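Side-chain contacts in glucose-6-phosphate 1-dehydrogenase (Mycobacterium avium, PDB 4LGV), which probably catalyses the NADP-dependent oxidation of glucose 6-phosphate to 6-phosphogluconolactone, the entry step of the pentose phosphate pathway: residues 195-200 and 377-382; 400-405 and 479-484. All coordinates share one frame; numbering follows the deposited sequence.

Interaction 1: residues 195-200 and 377-382; sequences LGKQPV and RIDPDP
K197 and D379 form the ionic part of this contact. NZ of K197 lies 3.2 Å from OD2 of D379 and makes a weak, longer bond of 3.4 Å to its OD1, reaching OD2 from 41° above the carboxylate plane. The lysine chain runs extended until a bend at chi4 (-69°) turns the ammonium toward the acid, while CD of K197 lies 3.8 Å from OD2 of D379. The carbonyl of L409, its strongest polar partner, and that of G410 also accept from NZ and so help fix its position.

K197 ends the DHFLGK signature sequence of glucose-6-phosphate dehydrogenases, which in relatives lines the substrate pocket. Its partner sits in a classic beta bulge, where I378 and D379 both face T348 just before the cis peptide bond to P380.

Water connects the two backbones, donating to the carbonyls of both K197 and I378, the latter at 2.9 Å.

P199 and I378 supply the apolar part: CD of P199 meets CG2 of I378 at 3.9 Å, the side chains crossing at about a right angle. Across the bulge, from R377 before it to D381 after it, NE and NH2 of R377 both donate to the carbonyl O of D381 at 2.9 Å, which ties the turn after the strand back to R377.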
ATOM      1  N   LEU A 195       4.584  17.468  30.315  1.00 27.75           N
ATOM      2  CA  LEU A 195       4.347  17.906  28.928  1.00 29.81           C
ATOM      3  C   LEU A 195       5.405  18.818  28.374  1.00 27.39           C
ATOM      4  O   LEU A 195       5.676  18.793  27.198  1.00 25.55           O
ATOM      5  CB  LEU A 195       2.977  18.588  28.764  1.00 32.51           C
ATOM      6  CG  LEU A 195       1.941  17.581  28.302  1.00 34.59           C
ATOM      7  CD1 LEU A 195       1.705  16.545  29.390  1.00 36.30           C
ATOM      8  CD2 LEU A 195       0.655  18.311  27.963  1.00 37.09           C
ATOM      9  N   GLY A 196       6.053  19.577  29.259  1.00 27.55           N
ATOM     10  CA  GLY A 196       7.192  20.411  28.902  1.00 26.20           C
ATOM     11  C   GLY A 196       8.353  19.652  28.356  1.00 27.09           C
ATOM     12  O   GLY A 196       9.234  20.259  27.765  1.00 28.46           O
ATOM     13  N   LYS A 197       8.380  18.328  28.544  1.00 27.86           N
ATOM     14  CA  LYS A 197       9.426  17.472  27.988  1.00 27.45           C
ATOM     15  C   LYS A 197       9.116  16.989  26.597  1.00 26.51           C
ATOM     16  O   LYS A 197       9.931  16.308  25.983  1.00 27.54           O
ATOM     17  CB  LYS A 197       9.601  16.214  28.856  1.00 28.62           C
ATOM     18  CG  LYS A 197      10.106  16.477  30.254  1.00 30.97           C
ATOM     19  CD  LYS A 197      10.135  15.201  31.120  1.00 32.38           C
ATOM     20  CE  LYS A 197      10.972  15.393  32.383  1.00 33.22           C
ATOM     21  NZ  LYS A 197      12.423  15.513  32.000  1.00 33.74           N
ATOM     22  N   GLN A 198       7.915  17.222  26.123  1.00 26.05           N
ATOM     23  CA  GLN A 198       7.511  16.608  24.891  1.00 26.81           C
ATOM     24  C   GLN A 198       8.043  17.370  23.685  1.00 26.09           C
ATOM     25  O   GLN A 198       7.819  18.576  23.558  1.00 26.04           O
ATOM     26  CB  GLN A 198       5.998  16.512  24.825  1.00 28.38           C
ATOM     27  CG  GLN A 198       5.506  15.354  25.666  1.00 30.93           C
ATOM     28  CD  GLN A 198       4.028  15.073  25.510  1.00 30.82           C
ATOM     29  OE1 GLN A 198       3.473  15.268  24.446  1.00 34.47           O
ATOM     30  NE2 GLN A 198       3.398  14.544  26.573  1.00 31.79           N
ATOM     31  N   PRO A 199       8.717  16.658  22.775  1.00 25.35           N
ATOM     32  CA  PRO A 199       9.219  17.262  21.567  1.00 25.25           C
ATOM     33  C   PRO A 199       8.140  17.292  20.503  1.00 24.95           C
ATOM     34  O   PRO A 199       8.228  16.547  19.501  1.00 25.14           O
ATOM     35  CB  PRO A 199      10.375  16.324  21.189  1.00 25.72           C
ATOM     36  CG  PRO A 199       9.968  14.984  21.666  1.00 24.71           C
ATOM     37  CD  PRO A 199       9.108  15.242  22.879  1.00 25.69           C
ATOM     38  N   VAL A 200       7.132  18.135  20.729  1.00 24.69           N
ATOM     39  CA  VAL A 200       5.913  18.190  19.930  1.00 25.41           C
ATOM     40  C   VAL A 200       6.205  18.524  18.454  1.00 26.77           C
ATOM     41  O   VAL A 200       5.752  17.816  17.548  1.00 27.11           O
ATOM     42  CB  VAL A 200       4.894  19.177  20.535  1.00 25.72           C
ATOM     43  CG1 VAL A 200       3.665  19.343  19.650  1.00 25.90           C
ATOM     44  CG2 VAL A 200       4.415  18.683  21.896  1.00 27.48           C
ATOM     45  N   ARG A 377      13.134   7.661  21.589  1.00 24.33           N
ATOM     46  CA  ARG A 377      13.402   8.101  22.930  1.00 25.17           C
ATOM     47  C   ARG A 377      12.861   9.534  23.080  1.00 25.48           C
ATOM     48  O   ARG A 377      13.287  10.435  22.377  1.00 23.74           O
ATOM     49  CB  ARG A 377      14.913   8.058  23.260  1.00 26.38           C
ATOM     50  CG  ARG A 377      15.166   8.353  24.737  1.00 26.91           C
ATOM     51  CD  ARG A 377      16.596   8.087  25.223  1.00 26.83           C
ATOM     52  NE  ARG A 377      17.554   8.808  24.423  1.00 26.90           N
ATOM     53  CZ  ARG A 377      18.474   8.248  23.656  1.00 26.96           C
ATOM     54  NH1 ARG A 377      18.629   6.923  23.646  1.00 27.23           N
ATOM     55  NH2 ARG A 377      19.258   9.012  22.914  1.00 25.98           N
ATOM     56  N   ILE A 378      11.868   9.689  23.936  1.00 25.37           N
ATOM     57  CA  ILE A 378      11.172  10.957  24.154  1.00 26.00           C
ATOM     58  C   ILE A 378      11.986  11.778  25.139  1.00 27.04           C
ATOM     59  O   ILE A 378      12.058  12.983  25.020  1.00 27.15           O
ATOM     60  CB  ILE A 378       9.767  10.710  24.770  1.00 26.31           C
ATOM     61  CG1 ILE A 378       8.920   9.815  23.865  1.00 26.51           C
ATOM     62  CG2 ILE A 378       9.020  12.001  25.041  1.00 26.93           C
ATOM     63  CD1 ILE A 378       8.856  10.254  22.432  1.00 25.59           C
ATOM     64  N   ASP A 379      12.592  11.106  26.118  1.00 28.00           N
ATOM     65  CA  ASP A 379      13.311  11.762  27.211  1.00 29.22           C
ATOM     66  C   ASP A 379      14.174  10.712  27.925  1.00 29.72           C
ATOM     67  O   ASP A 379      13.800   9.536  27.987  1.00 27.20           O
ATOM     68  CB  ASP A 379      12.307  12.364  28.209  1.00 29.99           C
ATOM     69  CG  ASP A 379      12.965  13.140  29.332  1.00 31.87           C
ATOM     70  OD1 ASP A 379      13.584  14.198  29.047  1.00 32.04           O
ATOM     71  OD2 ASP A 379      12.883  12.683  30.505  1.00 34.62           O
ATOM     72  N   PRO A 380      15.367  11.101  28.380  1.00 30.30           N
ATOM     73  CA  PRO A 380      16.053  12.314  28.035  1.00 29.98           C
ATOM     74  C   PRO A 380      16.700  12.174  26.704  1.00 30.82           C
ATOM     75  O   PRO A 380      16.660  11.105  26.102  1.00 30.86           O
ATOM     76  CB  PRO A 380      17.150  12.442  29.126  1.00 32.46           C
ATOM     77  CG  PRO A 380      17.462  11.029  29.557  1.00 32.85           C
ATOM     78  CD  PRO A 380      16.186  10.222  29.255  1.00 32.45           C
ATOM     79  N   ASP A 381      17.312  13.266  26.242  1.00 31.28           N
ATOM     80  CA  ASP A 381      18.192  13.227  25.082  1.00 32.62           C
ATOM     81  C   ASP A 381      17.472  12.573  23.912  1.00 31.55           C
ATOM     82  O   ASP A 381      17.843  11.495  23.434  1.00 30.20           O
ATOM     83  CB  ASP A 381      19.482  12.496  25.435  1.00 34.13           C
ATOM     84  CG  ASP A 381      20.504  12.578  24.356  1.00 37.44           C
ATOM     85  OD1 ASP A 381      20.318  13.360  23.389  1.00 39.59           O
ATOM     86  OD2 ASP A 381      21.511  11.837  24.454  1.00 42.39           O
ATOM     87  N   PRO A 382      16.421  13.232  23.446  1.00 31.25           N
ATOM     88  CA  PRO A 382      15.527  12.628  22.464  1.00 30.89           C
ATOM     89  C   PRO A 382      16.245  12.161  21.198  1.00 30.34           C
ATOM     90  O   PRO A 382      17.206  12.777  20.729  1.00 29.70           O
ATOM     91  CB  PRO A 382      14.515  13.735  22.171  1.00 32.17           C
ATOM     92  CG  PRO A 382      14.668  14.739  23.264  1.00 32.34           C
ATOM     93  CD  PRO A 382      16.058  14.611  23.774  1.00 31.59           C
TER
HETATM   94  O   HOH W   1      12.184  15.848  25.005  1.00 31.11           O

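Interaction 2: residues 400-405 and 479-484; sequences HLDSSF and QPWLPQ
D402 lies on an extended strand and W481 on an irregular C-terminal segment, and even these two, the nearest pair of the backbones, stand 10.0 Å apart from CA to CA, so that side chains must bridge the gap. The indole does most of the reaching. With CG anti to the backbone N (chi1 177°), W481 extends its six-membered ring toward the strand, and CZ2 of W481 comes to 3.7 Å from CG of D402. The two side chains run antiparallel, alongside each other, with carboxylate and ring planes 39° apart. OD1 of D402 sits 3.8 Å above the plane of the W481 ring, displaced toward its rim. Although OD2 of D402 is the oxygen nearer to NE1 of W481, at 3.8 Å it is too distant for a hydrogen bond, and the meeting is one of packing. The carboxylate finds its strong partner in R385, which forms a salt bridge with OD1 and also a cation-pi contact with the indole. At the ring's edge, close to its plane, the carbonyl O of S403 approaches CH2 of W481 at 4.0 Å. R377 is a second cation-pi partner of the indole. Strand 395-404 is an edge strand of the mixed sheet within this chain, paired with strand 383-392, and its L401 packs on L401 of the second subunit; the segment 479-484 runs over the sheet, where P480 and L482 touch strand 347-354.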
ATOM      1  N   HIS A 400      21.907  -1.030  14.552  1.00 34.65           N
ATOM      2  CA  HIS A 400      21.273   0.108  15.212  1.00 34.33           C
ATOM      3  C   HIS A 400      21.568   1.413  14.495  1.00 34.75           C
ATOM      4  O   HIS A 400      22.689   1.878  14.502  1.00 35.25           O
ATOM      5  CB  HIS A 400      21.727   0.201  16.656  1.00 36.23           C
ATOM      6  CG  HIS A 400      21.315  -0.968  17.504  1.00 39.99           C
ATOM      7  ND1 HIS A 400      20.211  -1.741  17.212  1.00 43.58           N
ATOM      8  CD2 HIS A 400      21.830  -1.480  18.647  1.00 42.52           C
ATOM      9  CE1 HIS A 400      20.067  -2.679  18.125  1.00 41.60           C
ATOM     10  NE2 HIS A 400      21.028  -2.537  19.013  1.00 41.79           N
ATOM     11  N   LEU A 401      20.557   1.979  13.832  1.00 33.06           N
ATOM     12  CA  LEU A 401      20.680   3.221  13.067  1.00 31.91           C
ATOM     13  C   LEU A 401      20.128   4.349  13.931  1.00 33.17           C
ATOM     14  O   LEU A 401      18.909   4.574  14.002  1.00 32.16           O
ATOM     15  CB  LEU A 401      19.863   3.111  11.774  1.00 32.81           C
ATOM     16  CG  LEU A 401      20.522   2.509  10.514  1.00 35.40           C
ATOM     17  CD1 LEU A 401      21.517   1.436  10.807  1.00 37.50           C
ATOM     18  CD2 LEU A 401      19.535   1.946   9.505  1.00 35.26           C
ATOM     19  N   ASP A 402      21.026   5.043  14.603  1.00 34.34           N
ATOM     20  CA  ASP A 402      20.692   6.015  15.649  1.00 34.44           C
ATOM     21  C   ASP A 402      20.876   7.438  15.193  1.00 35.34           C
ATOM     22  O   ASP A 402      21.855   7.755  14.496  1.00 36.51           O
ATOM     23  CB  ASP A 402      21.614   5.778  16.853  1.00 35.26           C
ATOM     24  CG  ASP A 402      21.376   4.433  17.506  1.00 36.31           C
ATOM     25  OD1 ASP A 402      20.387   3.743  17.149  1.00 36.76           O
ATOM     26  OD2 ASP A 402      22.146   4.064  18.412  1.00 38.90           O
ATOM     27  N   SER A 403      19.955   8.303  15.611  1.00 34.37           N
ATOM     28  CA  SER A 403      20.108   9.722  15.414  1.00 33.96           C
ATOM     29  C   SER A 403      19.334  10.486  16.477  1.00 34.24           C
ATOM     30  O   SER A 403      18.432   9.963  17.126  1.00 31.63           O
ATOM     31  CB  SER A 403      19.616  10.129  14.047  1.00 36.63           C
ATOM     32  OG  SER A 403      18.231   9.875  13.888  1.00 35.99           O
ATOM     33  N   SER A 404      19.738  11.726  16.655  1.00 31.52           N
ATOM     34  CA  SER A 404      19.163  12.637  17.586  1.00 33.59           C
ATOM     35  C   SER A 404      18.148  13.539  16.873  1.00 33.89           C
ATOM     36  O   SER A 404      18.215  13.774  15.675  1.00 33.26           O
ATOM     37  CB  SER A 404      20.267  13.503  18.199  1.00 34.79           C
ATOM     38  OG  SER A 404      21.012  12.673  19.092  1.00 36.01           O
ATOM     39  N   PHE A 405      17.195  14.027  17.647  1.00 34.75           N
ATOM     40  CA  PHE A 405      16.300  15.094  17.210  1.00 33.41           C
ATOM     41  C   PHE A 405      15.897  15.880  18.441  1.00 32.64           C
ATOM     42  O   PHE A 405      16.034  15.416  19.544  1.00 34.55           O
ATOM     43  CB  PHE A 405      15.063  14.572  16.435  1.00 32.22           C
ATOM     44  CG  PHE A 405      14.080  13.806  17.266  1.00 30.78           C
ATOM     45  CD1 PHE A 405      13.059  14.437  17.913  1.00 31.35           C
ATOM     46  CD2 PHE A 405      14.111  12.449  17.286  1.00 32.86           C
ATOM     47  CE1 PHE A 405      12.114  13.724  18.629  1.00 30.90           C
ATOM     48  CE2 PHE A 405      13.188  11.723  18.029  1.00 32.11           C
ATOM     49  CZ  PHE A 405      12.194  12.378  18.712  1.00 30.66           C
ATOM     50  N   GLN A 479      14.830  -4.246  26.402  1.00 40.95           N
ATOM     51  CA  GLN A 479      15.688  -3.283  27.112  0.50 41.13           C
ATOM     52  C   GLN A 479      15.586  -1.945  26.404  1.00 39.10           C
ATOM     53  O   GLN A 479      15.765  -1.869  25.191  1.00 38.43           O
ATOM     54  CB  GLN A 479      17.171  -3.687  27.203  0.50 43.17           C
ATOM     55  CG  GLN A 479      17.689  -4.020  28.628  0.50 45.61           C
ATOM     56  CD  GLN A 479      18.003  -2.811  29.557  0.50 45.77           C
ATOM     57  OE1 GLN A 479      18.322  -1.682  29.120  0.50 45.06           O
ATOM     58  NE2 GLN A 479      17.930  -3.073  30.862  0.50 46.59           N
ATOM     59  N   PRO A 480      15.316  -0.878  27.156  1.00 37.56           N
ATOM     60  CA  PRO A 480      15.160   0.404  26.519  1.00 35.84           C
ATOM     61  C   PRO A 480      16.442   0.933  25.965  1.00 35.51           C
ATOM     62  O   PRO A 480      17.510   0.639  26.486  1.00 36.79           O
ATOM     63  CB  PRO A 480      14.687   1.326  27.650  1.00 36.08           C
ATOM     64  CG  PRO A 480      14.122   0.422  28.651  1.00 36.93           C
ATOM     65  CD  PRO A 480      15.013  -0.788  28.592  1.00 38.27           C
ATOM     66  N   TRP A 481      16.310   1.742  24.919  1.00 33.59           N
ATOM     67  CA  TRP A 481      17.427   2.424  24.343  1.00 33.84           C
ATOM     68  C   TRP A 481      17.872   3.608  25.194  1.00 34.70           C
ATOM     69  O   TRP A 481      17.229   4.643  25.199  1.00 33.45           O
ATOM     70  CB  TRP A 481      17.059   2.876  22.937  1.00 32.52           C
ATOM     71  CG  TRP A 481      18.114   3.650  22.276  1.00 32.94           C
ATOM     72  CD1 TRP A 481      19.445   3.445  22.332  1.00 34.20           C
ATOM     73  CD2 TRP A 481      17.907   4.738  21.398  1.00 32.64           C
ATOM     74  NE1 TRP A 481      20.095   4.339  21.559  1.00 34.77           N
ATOM     75  CE2 TRP A 481      19.174   5.161  20.963  1.00 33.94           C
ATOM     76  CE3 TRP A 481      16.768   5.417  20.940  1.00 31.58           C
ATOM     77  CZ2 TRP A 481      19.345   6.254  20.072  1.00 34.19           C
ATOM     78  CZ3 TRP A 481      16.942   6.491  20.050  1.00 32.10           C
ATOM     79  CH2 TRP A 481      18.220   6.906  19.644  1.00 33.16           C
ATOM     80  N   LEU A 482      19.022   3.458  25.859  1.00 37.08           N
ATOM     81  CA  LEU A 482      19.571   4.518  26.717  1.00 38.60           C
ATOM     82  C   LEU A 482      20.528   5.452  25.991  1.00 40.22           C
ATOM     83  O   LEU A 482      21.257   5.033  25.083  1.00 40.66           O
ATOM     84  CB  LEU A 482      20.281   3.914  27.919  1.00 40.13           C
ATOM     85  CG  LEU A 482      19.463   2.840  28.663  1.00 39.89           C
ATOM     86  CD1 LEU A 482      20.298   2.139  29.728  1.00 41.30           C
ATOM     87  CD2 LEU A 482      18.206   3.437  29.265  1.00 38.50           C
ATOM     88  N   PRO A 483      20.604   6.716  26.465  1.00 41.67           N
ATOM     89  CA  PRO A 483      21.639   7.634  25.993  1.00 43.81           C
ATOM     90  C   PRO A 483      23.020   7.102  26.270  1.00 47.33           C
ATOM     91  O   PRO A 483      23.199   6.380  27.243  1.00 48.01           O
ATOM     92  CB  PRO A 483      21.416   8.909  26.808  1.00 44.24           C
ATOM     93  CG  PRO A 483      20.113   8.745  27.540  1.00 42.37           C
ATOM     94  CD  PRO A 483      19.750   7.294  27.524  1.00 41.17           C
ATOM     95  N   GLN A 484      23.974   7.448  25.389  1.00 50.76           N
ATOM     96  CA  GLN A 484      25.411   7.073  25.487  1.00 54.21           C
ATOM     97  C   GLN A 484      26.208   7.973  26.430  1.00 56.56           C
ATOM     98  O   GLN A 484      25.803   8.178  27.582  1.00 57.53           O
ATOM     99  CB  GLN A 484      26.055   7.074  24.076  1.00 54.84           C
TER

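Overall arrangement
Both interactions draw on the large mixed sheet of the C-terminal domain, with centres about 13 Å apart. Interaction 1 is buried nearer the middle of the chain and joins the loop before helix 200-209 to the end of strand 373-379, combining a salt bridge, a water and apolar packing over 222 Å². Interaction 2 is partly buried near the subunit interface and, at 109 Å², depends on one indole lying against a carboxylate whose charge is met by an arginine of the neighbouring strand. R377 joins them directly: NH1 of R377 probably donates to O of W481 at 3.1 Å, while P382 packs against the F405 backbone.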